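Local coordinates for protein phage terminase large subunit (Thermus phage P7426, PDB 7KS4) that probably acts as the ATP-driven motor moving viral DNA into empty capsids, through the ATPase domain present here, and, through a nuclease domain absent from this construct, cuts the genome, at residues 19-24 with 29-34. Sequence-based numbering, arbitrary orientation.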
loop_
_atom_site.group_PDB
_atom_site.type_symbol
_atom_site.label_atom_id
_atom_site.label_comp_id
_atom_site.label_asym_id
_atom_site.label_seq_id
_atom_site.Cartn_x
_atom_site.Cartn_y
_atom_site.Cartn_z
ATOM N N LEU A 19 13.580 -10.764 -2.798
ATOM C CA LEU A 19 13.472 -9.345 -3.106
ATOM C C LEU A 19 14.634 -8.515 -2.581
ATOM O O LEU A 19 14.724 -7.332 -2.927
ATOM C CB LEU A 19 12.168 -8.783 -2.540
ATOM C CG LEU A 19 10.932 -8.979 -3.409
ATOM C CD1 LEU A 19 9.705 -8.511 -2.653
ATOM C CD2 LEU A 19 11.082 -8.229 -4.718
ATOM N N GLY A 20 15.522 -9.084 -1.772
ATOM C CA GLY A 20 16.487 -8.255 -1.077
ATOM C C GLY A 20 15.834 -7.369 -0.046
ATOM O O GLY A 20 16.333 -6.279 0.240
ATOM N N TYR A 21 14.732 -7.828 0.535
ATOM C CA TYR A 21 13.881 -7.031 1.405
ATOM C C TYR A 21 13.943 -7.587 2.819
ATOM O O TYR A 21 13.748 -8.788 3.026
ATOM C CB TYR A 21 12.447 -7.051 0.871
ATOM C CG TYR A 21 11.389 -6.367 1.717
ATOM C CD1 TYR A 21 11.468 -5.010 2.018
ATOM C CD2 TYR A 21 10.278 -7.070 2.159
ATOM C CE1 TYR A 21 10.485 -4.385 2.767
ATOM C CE2 TYR A 21 9.278 -6.448 2.903
ATOM C CZ TYR A 21 9.392 -5.107 3.205
ATOM O OH TYR A 21 8.406 -4.477 3.937
ATOM N N LYS A 22 14.217 -6.715 3.787
ATOM C CA LYS A 22 14.308 -7.091 5.198
ATOM C C LYS A 22 13.365 -6.202 6.001
ATOM O O LYS A 22 13.774 -5.164 6.539
ATOM C CB LYS A 22 15.746 -6.980 5.708
ATOM C CG LYS A 22 16.694 -8.063 5.157
ATOM C CD LYS A 22 17.689 -7.513 4.124
ATOM C CE LYS A 22 18.674 -8.590 3.643
ATOM N NZ LYS A 22 18.965 -8.535 2.165
ATOM N N PRO A 23 12.107 -6.598 6.142
ATOM C CA PRO A 23 11.113 -5.691 6.727
ATOM C C PRO A 23 11.365 -5.390 8.199
ATOM O O PRO A 23 11.955 -6.186 8.932
ATOM C CB PRO A 23 9.799 -6.460 6.546
ATOM C CG PRO A 23 10.222 -7.891 6.541
ATOM C CD PRO A 23 11.536 -7.925 5.851
ATOM N N HIS A 24 10.884 -4.220 8.623
ATOM C CA HIS A 24 10.849 -3.818 10.021
ATOM C C HIS A 24 9.603 -4.380 10.703
ATOM O O HIS A 24 8.727 -4.969 10.066
ATOM C CB HIS A 24 10.866 -2.296 10.138
ATOM C CG HIS A 24 12.037 -1.654 9.463
ATOM N ND1 HIS A 24 11.977 -0.396 8.904
ATOM C CD2 HIS A 24 13.298 -2.100 9.253
ATOM C CE1 HIS A 24 13.151 -0.093 8.381
ATOM N NE2 HIS A 24 13.971 -1.110 8.579
ATOM N N ALA A 29 4.323 -6.705 10.399
ATOM C CA ALA A 29 2.954 -6.855 10.881
ATOM C C ALA A 29 1.952 -6.685 9.745
ATOM O O ALA A 29 0.981 -7.445 9.646
ATOM C CB ALA A 29 2.673 -5.853 11.997
ATOM N N ILE A 30 2.181 -5.705 8.868
ATOM C CA ILE A 30 1.314 -5.513 7.706
ATOM C C ILE A 30 1.326 -6.755 6.823
ATOM O O ILE A 30 0.280 -7.221 6.362
ATOM C CB ILE A 30 1.744 -4.258 6.925
ATOM C CG1 ILE A 30 1.466 -3.008 7.775
ATOM C CG2 ILE A 30 1.040 -4.191 5.552
ATOM C CD1 ILE A 30 1.954 -1.714 7.171
ATOM N N HIS A 31 2.517 -7.296 6.557
ATOM C CA HIS A 31 2.625 -8.447 5.661
ATOM C C HIS A 31 1.995 -9.695 6.268
ATOM O O HIS A 31 1.443 -10.527 5.542
ATOM C CB HIS A 31 4.087 -8.729 5.318
ATOM C CG HIS A 31 4.754 -7.633 4.552
ATOM N ND1 HIS A 31 4.193 -7.057 3.433
ATOM C CD2 HIS A 31 5.943 -7.013 4.738
ATOM C CE1 HIS A 31 5.002 -6.125 2.967
ATOM N NE2 HIS A 31 6.072 -6.080 3.740
ATOM N N ARG A 32 2.093 -9.866 7.591
ATOM C CA ARG A 32 1.509 -11.047 8.220
ATOM C C ARG A 32 -0.010 -10.972 8.295
ATOM O O ARG A 32 -0.665 -12.010 8.437
ATOM C CB ARG A 32 2.078 -11.244 9.626
ATOM C CG ARG A 32 3.527 -11.707 9.634
ATOM C CD ARG A 32 3.954 -12.171 11.014
ATOM N NE ARG A 32 5.391 -12.424 11.086
ATOM C CZ ARG A 32 5.975 -13.593 10.830
ATOM N NH1 ARG A 32 5.255 -14.653 10.481
ATOM N NH2 ARG A 32 7.293 -13.704 10.926
ATOM N N SER A 33 -0.580 -9.776 8.197
ATOM C CA SER A 33 -2.024 -9.624 8.294
ATOM C C SER A 33 -2.711 -10.201 7.064
ATOM O O SER A 33 -2.328 -9.904 5.931
ATOM C CB SER A 33 -2.391 -8.149 8.440
ATOM O OG SER A 33 -3.795 -7.980 8.351
ATOM N N THR A 34 -3.747 -11.005 7.294
ATOM C CA THR A 34 -4.583 -11.539 6.229
ATOM C C THR A 34 -5.871 -10.742 6.028
ATOM O O THR A 34 -6.739 -11.170 5.260
ATOM C CB THR A 34 -4.923 -13.001 6.522
ATOM O OG1 THR A 34 -5.595 -13.087 7.786
ATOM C CG2 THR A 34 -3.652 -13.845 6.554
#
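His31 on helix 25-32 meets Tyr21, which lies in the loop after helix 13-19. Before it in the helix, Ala29 and Ile30 pack on Phe222 of strand 219-224, so this side of the helix faces the sheet. His31 points toward the loop instead. Its NE2 lies 2.8 Å from Tyr21 OH in a hydrogen bond, and either atom could be the donor. The hydroxyl sits at the imidazole edge, in the ring plane. The two rings meet rim to rim with planes at 83°, so neither stacks on the other. With chi1 at 175° the Tyr21 ring extends away from its own backbone N, toward the helix. Pro23 CB adds a looser contact, 4.3 Å from His31 CD2. The loop also lines the ADP pocket of this P-loop ATPase domain: the Lys22 carbonyl accepts a bond from adenine N6. On the far side of the imidazole, His31 ND1 bonds to Glu55 OE2 of helix 48-62. Both ring nitrogens are therefore engaged at once, one by a carboxylate and one by a phenol. These two bonds fix the rotation of the buried His31 ring and give the buried Tyr21 hydroxyl a polar partner.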